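Local coordinates for 4-oxalocrotonate decarboxylase NahK (Pseudomonas putida, PDB 5D2K), which catalyses the metal-assisted decarboxylation of (3E)-2-oxohex-3-enedioate to 2-oxopent-4-enoate and carbon dioxide in the bacterial breakdown of naphthalene, at residues M70-S74 against W75-A79; V193-N197 against G198-E202; P40-T43 against F44-Y48. The protein carries 1 engineered substitution. One frame throughout, in Å; residues are numbered along the deposited sequence.

Contact 1: M70-S74 against W75-A79. With OOG (2-oxoadipic acid), chain D.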
ATOM      1  N   MET A  70       0.505   0.060  -4.349  1.00 12.89           N
ATOM      2  CA  MET A  70       1.198  -1.103  -4.890  1.00 11.72           C
ATOM      3  C   MET A  70       2.068  -1.697  -3.805  1.00 11.27           C
ATOM      4  O   MET A  70       2.707  -0.957  -3.036  1.00 14.00           O
ATOM      5  CB  MET A  70       2.037  -0.717  -6.103  1.00 11.28           C
ATOM      6  CG  MET A  70       1.200  -0.499  -7.356  1.00 13.47           C
ATOM      7  SD  MET A  70       0.584  -2.033  -8.057  1.00 12.86           S
ATOM      8  CE  MET A  70       2.110  -2.772  -8.609  1.00 17.68           C
ATOM      9  N   GLY A  71       2.089  -3.022  -3.734  1.00 11.97           N
ATOM     10  CA  GLY A  71       2.896  -3.709  -2.746  1.00 14.95           C
ATOM     11  C   GLY A  71       3.802  -4.756  -3.354  1.00 16.42           C
ATOM     12  O   GLY A  71       3.526  -5.273  -4.447  1.00 12.42           O
ATOM     13  N   LEU A  72       4.875  -5.069  -2.628  1.00 17.61           N
ATOM     14  CA  LEU A  72       5.852  -6.067  -3.045  1.00 19.21           C
ATOM     15  C   LEU A  72       6.432  -5.697  -4.404  1.00 16.63           C
ATOM     16  O   LEU A  72       6.404  -6.477  -5.355  1.00 16.16           O
ATOM     17  CB  LEU A  72       5.222  -7.457  -3.072  1.00 19.65           C
ATOM     18  CG  LEU A  72       4.475  -7.766  -1.765  1.00 24.29           C
ATOM     19  CD1 LEU A  72       3.898  -9.160  -1.789  1.00 23.64           C
ATOM     20  CD2 LEU A  72       5.374  -7.557  -0.533  1.00 23.99           C
ATOM     21  N   THR A  73       6.967  -4.488  -4.474  1.00 15.33           N
ATOM     22  CA  THR A  73       7.518  -3.957  -5.710  1.00 12.10           C
ATOM     23  C   THR A  73       9.031  -3.803  -5.621  1.00 14.98           C
ATOM     24  O   THR A  73       9.693  -3.532  -6.611  1.00 16.74           O
ATOM     25  CB  THR A  73       6.901  -2.583  -6.066  1.00 16.47           C
ATOM     26  OG1 THR A  73       7.102  -1.660  -4.985  1.00 24.05           O
ATOM     27  CG2 THR A  73       5.412  -2.720  -6.334  1.00 18.75           C
ATOM     28  N   SER A  74       9.571  -3.953  -4.420  1.00 21.12           N
ATOM     29  CA  SER A  74      11.008  -3.789  -4.207  0.65 20.39           C
ATOM     30  C   SER A  74      11.632  -5.102  -3.767  1.00 21.05           C
ATOM     31  O   SER A  74      10.969  -5.939  -3.155  1.00 23.41           O
ATOM     32  CB  SER A  74      11.294  -2.694  -3.168  0.65 21.11           C
ATOM     33  OG  SER A  74      10.935  -3.105  -1.856  0.65 12.76           O
ATOM     34  N   TRP A  75      12.910  -5.276  -4.082  1.00 19.64           N
ATOM     35  CA  TRP A  75      13.617  -6.481  -3.681  1.00 21.37           C
ATOM     36  C   TRP A  75      13.530  -6.646  -2.166  1.00 24.66           C
ATOM     37  O   TRP A  75      13.274  -7.743  -1.662  1.00 22.50           O
ATOM     38  CB  TRP A  75      15.079  -6.424  -4.135  1.00 22.74           C
ATOM     39  CG  TRP A  75      15.840  -7.678  -3.853  1.00 28.51           C
ATOM     40  CD1 TRP A  75      16.003  -8.748  -4.688  1.00 36.36           C
ATOM     41  CD2 TRP A  75      16.542  -8.000  -2.646  1.00 31.59           C
ATOM     42  NE1 TRP A  75      16.765  -9.715  -4.075  1.00 41.13           N
ATOM     43  CE2 TRP A  75      17.107  -9.281  -2.819  1.00 32.98           C
ATOM     44  CE3 TRP A  75      16.747  -7.331  -1.435  1.00 26.43           C
ATOM     45  CZ2 TRP A  75      17.860  -9.904  -1.829  1.00 32.98           C
ATOM     46  CZ3 TRP A  75      17.489  -7.953  -0.451  1.00 28.92           C
ATOM     47  CH2 TRP A  75      18.041  -9.225  -0.655  1.00 36.16           C
ATOM     48  N   ALA A  76      13.722  -5.539  -1.453  1.00 20.01           N
ATOM     49  CA  ALA A  76      13.738  -5.553   0.005  1.00 22.70           C
ATOM     50  C   ALA A  76      12.415  -6.064   0.569  1.00 21.43           C
ATOM     51  O   ALA A  76      12.403  -6.903   1.468  1.00 23.00           O
ATOM     52  CB  ALA A  76      14.052  -4.158   0.547  1.00 20.59           C
ATOM     53  N   LYS A  77      11.304  -5.568   0.035  1.00 19.27           N
ATOM     54  CA  LYS A  77       9.989  -5.991   0.511  1.00 17.98           C
ATOM     55  C   LYS A  77       9.645  -7.411   0.072  1.00 22.86           C
ATOM     56  O   LYS A  77       9.040  -8.171   0.830  1.00 25.45           O
ATOM     57  CB  LYS A  77       8.908  -5.018   0.035  1.00 20.90           C
ATOM     58  CG  LYS A  77       8.798  -3.781   0.917  1.00 19.52           C
ATOM     59  CD  LYS A  77       8.338  -4.166   2.310  1.00 24.46           C
ATOM     60  CE  LYS A  77       7.074  -5.020   2.230  1.00 28.52           C
ATOM     61  NZ  LYS A  77       6.310  -4.972   3.491  1.00 30.29           N
ATOM     62  N   MET A  78      10.032  -7.769  -1.148  1.00 24.46           N
ATOM     63  CA  MET A  78       9.872  -9.143  -1.621  1.00 24.57           C
ATOM     64  C   MET A  78      10.614 -10.121  -0.719  1.00 27.47           C
ATOM     65  O   MET A  78      10.069 -11.159  -0.333  1.00 31.62           O
ATOM     66  CB  MET A  78      10.372  -9.283  -3.059  1.00 21.44           C
ATOM     67  CG  MET A  78       9.449  -8.658  -4.086  1.00 26.94           C
ATOM     68  SD  MET A  78      10.095  -8.831  -5.760  1.00 25.85           S
ATOM     69  CE  MET A  78       8.905  -7.880  -6.698  1.00 26.67           C
ATOM     70  N   ALA A  79      11.856  -9.780  -0.385  1.00 20.41           N
ATOM     71  CA  ALA A  79      12.694 -10.628   0.460  1.00 25.24           C
ATOM     72  C   ALA A  79      12.114 -10.766   1.865  1.00 36.13           C
ATOM     73  O   ALA A  79      12.040 -11.868   2.415  1.00 30.42           O
ATOM     74  CB  ALA A  79      14.113 -10.076   0.526  1.00 22.99           C
TER
HETATM   75  C2  OOG D 302       2.020  -6.370   2.131  1.00 22.99           C
HETATM   76  C3  OOG D 302       2.077  -4.877   1.854  1.00 26.41           C
HETATM   77  C4  OOG D 302       3.150  -4.559   0.834  1.00 22.44           C
HETATM   78  C6  OOG D 302       4.676  -2.570   0.117  1.00 17.49           C
HETATM   79  O4  OOG D 302       4.864  -1.334   0.030  1.00 16.59           O
HETATM   80  O3  OOG D 302       5.552  -3.383  -0.273  1.00 20.41           O
HETATM   81  C5  OOG D 302       3.385  -3.070   0.716  1.00 16.99           C
HETATM   82  C1  OOG D 302       2.828  -6.700   3.370  1.00 30.42           C
HETATM   83  O1  OOG D 302       2.268  -7.181   4.398  1.00 26.12           O
HETATM   84  O2  OOG D 302       4.071  -6.498   3.365  1.00 31.38           O
HETATM   85  O5  OOG D 302       2.575  -2.246   1.083  1.00 13.72           O
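In the conformer described, S74 turns OG between its own backbone N and carbonyl carbon (chi1 71°), where it meets the backbone of K77. K77 bends its chain at chi2 (-65°) and chi3 (-52°), which carries the amine away from S74 and onto the bound 2-oxoadipate. S74 OG accepts from K77 N at 3.1 Å. S74 O takes M78 N at 2.9 Å, in a nearly straight bond. S74 is thus the N-cap of helix 75-81, which starts just after strand 65-71 ends. S74 OG also hydrogen-bonds to G241 O, so the cap is tied to a second loop of the pocket. M78 reaches back with an extended chain, and its CE lies 3.2 Å from L72 O. L72 puts CD2 4.0 Å from K77 O. Both segments hold the ligand. L72 N donates to ligand O3 at 3.0 Å, and K77 NZ donates to ligand O2 at 2.7 Å, at the far carboxylate. K77 NZ also forms a salt bridge with the metal ligand E114. A methionine in place of K77 would probably leave that carboxylate and E114 without their shared partner. G71 has no CB, and its CA comes 3.6 Å from ligand C5.

Contact 2: V193-N197 against G198-E202. With EDO (1,2-ethanediol), chain I.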
ATOM      1  N   VAL A 193      15.718   8.146   3.897  1.00 10.09           N
ATOM      2  CA  VAL A 193      16.350   7.680   5.128  1.00 11.98           C
ATOM      3  C   VAL A 193      15.307   7.595   6.231  1.00 12.16           C
ATOM      4  O   VAL A 193      14.740   8.620   6.612  1.00 13.66           O
ATOM      5  CB  VAL A 193      17.487   8.622   5.575  1.00 11.03           C
ATOM      6  CG1 VAL A 193      18.115   8.133   6.886  1.00 13.00           C
ATOM      7  CG2 VAL A 193      18.548   8.745   4.484  1.00 13.38           C
ATOM      8  N   MET A 194      15.079   6.386   6.744  1.00 11.87           N
ATOM      9  CA  MET A 194      14.107   6.154   7.816  1.00 12.89           C
ATOM     10  C   MET A 194      14.803   6.167   9.170  1.00 15.32           C
ATOM     11  O   MET A 194      15.733   5.386   9.405  1.00 13.55           O
ATOM     12  CB  MET A 194      13.383   4.825   7.612  1.00 15.00           C
ATOM     13  CG  MET A 194      12.376   4.454   8.711  1.00 19.62           C
ATOM     14  SD  MET A 194      11.793   2.744   8.563  1.00 19.34           S
ATOM     15  CE  MET A 194      10.843   2.812   7.044  1.00 21.53           C
ATOM     16  N   GLU A 195      14.351   7.057  10.046  1.00 15.69           N
ATOM     17  CA  GLU A 195      14.849   7.124  11.421  1.00 15.84           C
ATOM     18  C   GLU A 195      13.754   6.686  12.389  1.00 21.50           C
ATOM     19  O   GLU A 195      12.590   7.026  12.213  1.00 16.82           O
ATOM     20  CB  GLU A 195      15.323   8.538  11.754  1.00 16.35           C
ATOM     21  CG  GLU A 195      16.440   9.041  10.830  1.00 16.17           C
ATOM     22  CD  GLU A 195      16.870  10.466  11.125  1.00 20.61           C
ATOM     23  OE1 GLU A 195      16.240  11.129  11.976  1.00 23.23           O
ATOM     24  OE2 GLU A 195      17.851  10.934  10.499  1.00 21.44           O
ATOM     25  N   LYS A 196      14.131   5.920  13.405  1.00 16.39           N
ATOM     26  CA  LYS A 196      13.191   5.522  14.453  1.00 13.97           C
ATOM     27  C   LYS A 196      13.843   5.832  15.784  1.00 18.07           C
ATOM     28  O   LYS A 196      14.993   5.451  16.016  1.00 16.53           O
ATOM     29  CB  LYS A 196      12.827   4.041  14.351  1.00 14.52           C
ATOM     30  CG  LYS A 196      12.008   3.481  15.528  1.00 15.06           C
ATOM     31  CD  LYS A 196      11.728   1.994  15.309  1.00 19.49           C
ATOM     32  CE  LYS A 196      11.102   1.316  16.512  1.00 20.76           C
ATOM     33  NZ  LYS A 196      11.066  -0.160  16.289  1.00 21.69           N
ATOM     34  N   ASN A 197      13.119   6.551  16.637  1.00 17.68           N
ATOM     35  CA  ASN A 197      13.624   6.900  17.961  1.00 20.21           C
ATOM     36  C   ASN A 197      15.022   7.516  17.880  1.00 20.21           C
ATOM     37  O   ASN A 197      15.920   7.189  18.661  1.00 18.39           O
ATOM     38  CB  ASN A 197      13.596   5.660  18.863  1.00 14.91           C
ATOM     39  CG  ASN A 197      12.173   5.186  19.142  1.00 15.10           C
ATOM     40  OD1 ASN A 197      11.234   5.978  19.073  1.00 19.58           O
ATOM     41  ND2 ASN A 197      12.006   3.896  19.449  1.00 16.87           N
ATOM     42  N   GLY A 198      15.189   8.400  16.901  1.00 17.95           N
ATOM     43  CA  GLY A 198      16.374   9.224  16.781  1.00 20.68           C
ATOM     44  C   GLY A 198      17.544   8.624  16.031  1.00 18.02           C
ATOM     45  O   GLY A 198      18.581   9.268  15.903  1.00 25.84           O
ATOM     46  N   GLU A 199      17.403   7.404  15.530  1.00 18.14           N
ATOM     47  CA  GLU A 199      18.525   6.803  14.814  1.00 21.56           C
ATOM     48  C   GLU A 199      18.123   6.199  13.476  1.00 14.66           C
ATOM     49  O   GLU A 199      17.003   5.712  13.308  1.00 15.56           O
ATOM     50  CB  GLU A 199      19.201   5.740  15.674  1.00 25.43           C
ATOM     51  CG  GLU A 199      18.333   4.549  15.988  1.00 21.95           C
ATOM     52  CD  GLU A 199      19.136   3.289  16.297  1.00 42.53           C
ATOM     53  OE1 GLU A 199      20.375   3.382  16.458  1.00 37.09           O
ATOM     54  OE2 GLU A 199      18.527   2.199  16.371  1.00 33.40           O
ATOM     55  N   VAL A 200      19.055   6.222  12.528  1.00 15.74           N
ATOM     56  CA  VAL A 200      18.805   5.636  11.221  1.00 15.13           C
ATOM     57  C   VAL A 200      18.586   4.133  11.355  1.00 17.54           C
ATOM     58  O   VAL A 200      19.376   3.443  12.010  1.00 19.89           O
ATOM     59  CB  VAL A 200      19.973   5.919  10.253  1.00 14.24           C
ATOM     60  CG1 VAL A 200      19.798   5.150   8.941  1.00 14.26           C
ATOM     61  CG2 VAL A 200      20.083   7.414   9.996  1.00 16.57           C
ATOM     62  N   VAL A 201      17.503   3.621  10.773  1.00 13.89           N
ATOM     63  CA  VAL A 201      17.253   2.182  10.810  1.00 12.98           C
ATOM     64  C   VAL A 201      17.139   1.532   9.421  1.00 13.53           C
ATOM     65  O   VAL A 201      17.384   0.333   9.279  1.00 15.65           O
ATOM     66  CB  VAL A 201      15.987   1.839  11.639  1.00 14.00           C
ATOM     67  CG1 VAL A 201      16.218   2.188  13.108  1.00 22.19           C
ATOM     68  CG2 VAL A 201      14.747   2.549  11.091  1.00 16.29           C
ATOM     69  N   GLU A 202      16.767   2.310   8.406  1.00 13.90           N
ATOM     70  CA  GLU A 202      16.686   1.816   7.027  1.00 12.85           C
ATOM     71  C   GLU A 202      16.924   2.964   6.067  1.00 12.54           C
ATOM     72  O   GLU A 202      16.663   4.118   6.403  1.00 13.02           O
ATOM     73  CB  GLU A 202      15.312   1.193   6.711  1.00 15.53           C
ATOM     74  CG  GLU A 202      14.923  -0.047   7.524  1.00 13.69           C
ATOM     75  CD  GLU A 202      15.753  -1.282   7.200  1.00 23.18           C
ATOM     76  OE1 GLU A 202      16.467  -1.291   6.174  1.00 23.00           O
ATOM     77  OE2 GLU A 202      15.678  -2.256   7.979  1.00 25.08           O
TER
HETATM   78  C1  EDO I 307      17.711  -2.498  15.360  1.00 35.00           C
HETATM   79  O1  EDO I 307      18.501  -2.674  14.176  1.00 33.27           O
HETATM   80  C2  EDO I 307      17.722  -1.033  15.774  1.00 32.54           C
HETATM   81  O2  EDO I 307      19.076  -0.568  15.828  1.00 33.24           O
HETATM   82  O   HOH W   1      15.736   2.748  16.793  1.00 25.14           O
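A classic beta bulge interrupts this hairpin: V201 and E202 both face M194. M194 O receives V201 N at 2.8 Å, in an almost straight bond. E202 N reaches that oxygen only weakly, at 3.4 Å. M194 N donates to E202 O. Beyond the bulge, K196 and E199 form a hydrogen-bonded antiparallel pair that closes a type I' turn through N197 and G198. E199 N approaches K196 O from 60° out of the carbonyl plane. On the face that carries E195 and V200, V193 CG1 meets V200 CG2 at 3.7 Å. E195 lays its CG beside V200 CG2 at 4.1 Å, and its carboxylate forms a salt bridge with R257. At the bulge, M194 CG meets V201 CG2 at 3.9 Å. V201 sets CG1 anti to its carbonyl carbon (chi1 -66°), which leaves CG2 between the backbone N and carbonyl carbon, on the M194 side. A water donates to both K196 O and E199 OE2. OE2 also accepts from a 1,2-ethanediol, probably from the crystallisation liquor. The N197 amide hydrogen-bonds to D252 and N253, at the start of strand 253-258. The polar ends at the turn are thus held by water and the start of the neighbouring strand.

Contact 3: P40-T43 against F44-Y48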
ATOM      1  N   PRO A  40      -7.962 -23.806   0.180  1.00 20.14           N
ATOM      2  CA  PRO A  40      -6.633 -23.992  -0.419  1.00 17.99           C
ATOM      3  C   PRO A  40      -6.588 -23.789  -1.936  1.00 15.52           C
ATOM      4  O   PRO A  40      -5.508 -23.547  -2.467  1.00 23.01           O
ATOM      5  CB  PRO A  40      -6.281 -25.444  -0.053  1.00 23.86           C
ATOM      6  CG  PRO A  40      -7.580 -26.091   0.267  1.00 28.27           C
ATOM      7  CD  PRO A  40      -8.432 -25.018   0.871  1.00 21.89           C
ATOM      8  N   GLU A  41      -7.730 -23.877  -2.611  1.00 20.47           N
ATOM      9  CA  GLU A  41      -7.769 -23.712  -4.063  1.00 19.95           C
ATOM     10  C   GLU A  41      -8.013 -22.271  -4.494  1.00 22.01           C
ATOM     11  O   GLU A  41      -8.077 -21.978  -5.684  1.00 20.00           O
ATOM     12  CB  GLU A  41      -8.850 -24.606  -4.672  1.00 24.42           C
ATOM     13  CG  GLU A  41      -8.722 -26.078  -4.285  1.00 28.20           C
ATOM     14  CD  GLU A  41      -7.359 -26.643  -4.613  1.00 39.20           C
ATOM     15  OE1 GLU A  41      -6.911 -26.473  -5.767  1.00 44.52           O
ATOM     16  OE2 GLU A  41      -6.732 -27.251  -3.716  1.00 44.85           O
ATOM     17  N   MET A  42      -8.149 -21.379  -3.521  1.00 18.39           N
ATOM     18  CA  MET A  42      -8.384 -19.966  -3.789  1.00 18.06           C
ATOM     19  C   MET A  42      -7.367 -19.394  -4.769  1.00 14.24           C
ATOM     20  O   MET A  42      -6.163 -19.637  -4.640  1.00 18.77           O
ATOM     21  CB  MET A  42      -8.338 -19.197  -2.471  1.00 19.28           C
ATOM     22  CG  MET A  42      -8.955 -17.846  -2.504  1.00 20.56           C
ATOM     23  SD  MET A  42      -9.236 -17.337  -0.795  1.00 25.95           S
ATOM     24  CE  MET A  42      -9.387 -15.575  -1.053  1.00 21.56           C
ATOM     25  N   THR A  43      -7.860 -18.643  -5.753  1.00 15.30           N
ATOM     26  CA  THR A  43      -7.008 -18.047  -6.779  1.00 16.91           C
ATOM     27  C   THR A  43      -6.806 -16.558  -6.542  1.00 17.46           C
ATOM     28  O   THR A  43      -7.468 -15.966  -5.694  1.00 15.23           O
ATOM     29  CB  THR A  43      -7.607 -18.209  -8.170  1.00 16.11           C
ATOM     30  OG1 THR A  43      -8.819 -17.447  -8.261  1.00 15.68           O
ATOM     31  CG2 THR A  43      -7.904 -19.685  -8.455  1.00 18.93           C
ATOM     32  N   PHE A  44      -5.920 -15.947  -7.322  1.00 15.38           N
ATOM     33  CA  PHE A  44      -5.758 -14.499  -7.232  1.00 15.62           C
ATOM     34  C   PHE A  44      -7.047 -13.775  -7.624  1.00 14.97           C
ATOM     35  O   PHE A  44      -7.399 -12.751  -7.023  1.00 13.02           O
ATOM     36  CB  PHE A  44      -4.595 -14.023  -8.106  1.00 17.26           C
ATOM     37  CG  PHE A  44      -3.255 -14.108  -7.432  1.00 20.03           C
ATOM     38  CD1 PHE A  44      -2.914 -13.217  -6.424  1.00 19.66           C
ATOM     39  CD2 PHE A  44      -2.330 -15.071  -7.808  1.00 22.44           C
ATOM     40  CE1 PHE A  44      -1.684 -13.288  -5.798  1.00 23.78           C
ATOM     41  CE2 PHE A  44      -1.096 -15.149  -7.184  1.00 23.41           C
ATOM     42  CZ  PHE A  44      -0.771 -14.254  -6.177  1.00 23.34           C
ATOM     43  N   ALA A  45      -7.761 -14.281  -8.629  1.00 15.28           N
ATOM     44  CA  ALA A  45      -9.025 -13.667  -9.010  1.00 14.65           C
ATOM     45  C   ALA A  45     -10.040 -13.751  -7.860  1.00 12.29           C
ATOM     46  O   ALA A  45     -10.748 -12.777  -7.593  1.00 14.06           O
ATOM     47  CB  ALA A  45      -9.582 -14.310 -10.284  1.00 18.18           C
ATOM     48  N   ASP A  46     -10.099 -14.898  -7.175  1.00 12.60           N
ATOM     49  CA  ASP A  46     -10.899 -15.036  -5.944  1.00 13.77           C
ATOM     50  C   ASP A  46     -10.524 -13.969  -4.913  1.00 12.19           C
ATOM     51  O   ASP A  46     -11.383 -13.305  -4.334  1.00 11.08           O
ATOM     52  CB  ASP A  46     -10.698 -16.409  -5.291  1.00 12.05           C
ATOM     53  CG  ASP A  46     -11.370 -17.550  -6.036  1.00 16.39           C
ATOM     54  OD1 ASP A  46     -12.476 -17.380  -6.590  1.00 16.83           O
ATOM     55  OD2 ASP A  46     -10.772 -18.646  -6.022  1.00 16.14           O
ATOM     56  N   ALA A  47      -9.224 -13.833  -4.675  1.00 12.40           N
ATOM     57  CA  ALA A  47      -8.724 -12.934  -3.646  1.00 11.26           C
ATOM     58  C   ALA A  47      -9.024 -11.480  -3.993  1.00 11.29           C
ATOM     59  O   ALA A  47      -9.397 -10.694  -3.117  1.00 11.39           O
ATOM     60  CB  ALA A  47      -7.228 -13.145  -3.451  1.00 10.81           C
ATOM     61  N   TYR A  48      -8.880 -11.111  -5.264  1.00 11.41           N
ATOM     62  CA  TYR A  48      -9.202  -9.738  -5.631  1.00 10.90           C
ATOM     63  C   TYR A  48     -10.718  -9.503  -5.573  1.00 12.49           C
ATOM     64  O   TYR A  48     -11.149  -8.399  -5.241  1.00 10.35           O
ATOM     65  CB  TYR A  48      -8.631  -9.379  -7.011  1.00  9.97           C
ATOM     66  CG  TYR A  48      -7.178  -8.918  -6.946  1.00 11.53           C
ATOM     67  CD1 TYR A  48      -6.834  -7.698  -6.349  1.00  9.27           C
ATOM     68  CD2 TYR A  48      -6.150  -9.705  -7.455  1.00 11.02           C
ATOM     69  CE1 TYR A  48      -5.503  -7.275  -6.281  1.00 10.06           C
ATOM     70  CE2 TYR A  48      -4.819  -9.288  -7.395  1.00 13.07           C
ATOM     71  CZ  TYR A  48      -4.506  -8.072  -6.806  1.00 12.25           C
ATOM     72  OH  TYR A  48      -3.191  -7.655  -6.726  1.00 12.39           O
TER
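T43 and D46 grip each other in both directions. T43 N donates to D46 OD2 at 2.9 Å, meeting the carboxylate on its anti side and 23° out of its plane. D46 N donates back to T43 OG1 at 3.1 Å, in a nearly straight bond. OG1 can accept it because chi1 of 66° places it between the backbone N and carbonyl carbon of T43. T43 O then takes A47 N at 2.9 Å, the first turn of the helix. The reciprocal pair is a capping box, with T43 as N-cap of helix 44-60. M42, just before the cap, packs against the same turn. Its CG lies 3.6 Å from D46 CB, across the start of that side chain. Its extended chain carries CE to 3.8 Å from A47 CA and 4.0 Å from A47 CB. M42 also touches I161 of helix 160-165, and A47 touches V164 of that helix. From outside, N7 O hydrogen-bonds to T43 OG1, while T9 OG1 and L10 N hydrogen-bond to D46 OD2 and OD1, which should hold the carboxylate against rotation. One turn on, Y48 stacks its ring on that of Y88 and hydrogen-bonds through OH to Y88 N.

How the contacts relate
Contact 1 alone of the three touches the 2-oxoadipate, and its K77 side chain lies about 6 Å from the bound magnesium. Contact 3 precedes it in the chain: helix 44-60, which contact 3 starts, is followed by strand 65-71, which leads into contact 1. Their centres are about 21 Å apart, and their nearest atoms about 7 Å. Y88 joins them indirectly, since M70 packs on it and Y48 stacks with it. Contact 2 is about 37 Å from contact 3 and about 20 Å from contact 1 between centres, with nearest atoms of contacts 1 and 2 about 7 Å apart. Its M194 side chain is about 5 Å from that of E114, but about 10 Å from the magnesium.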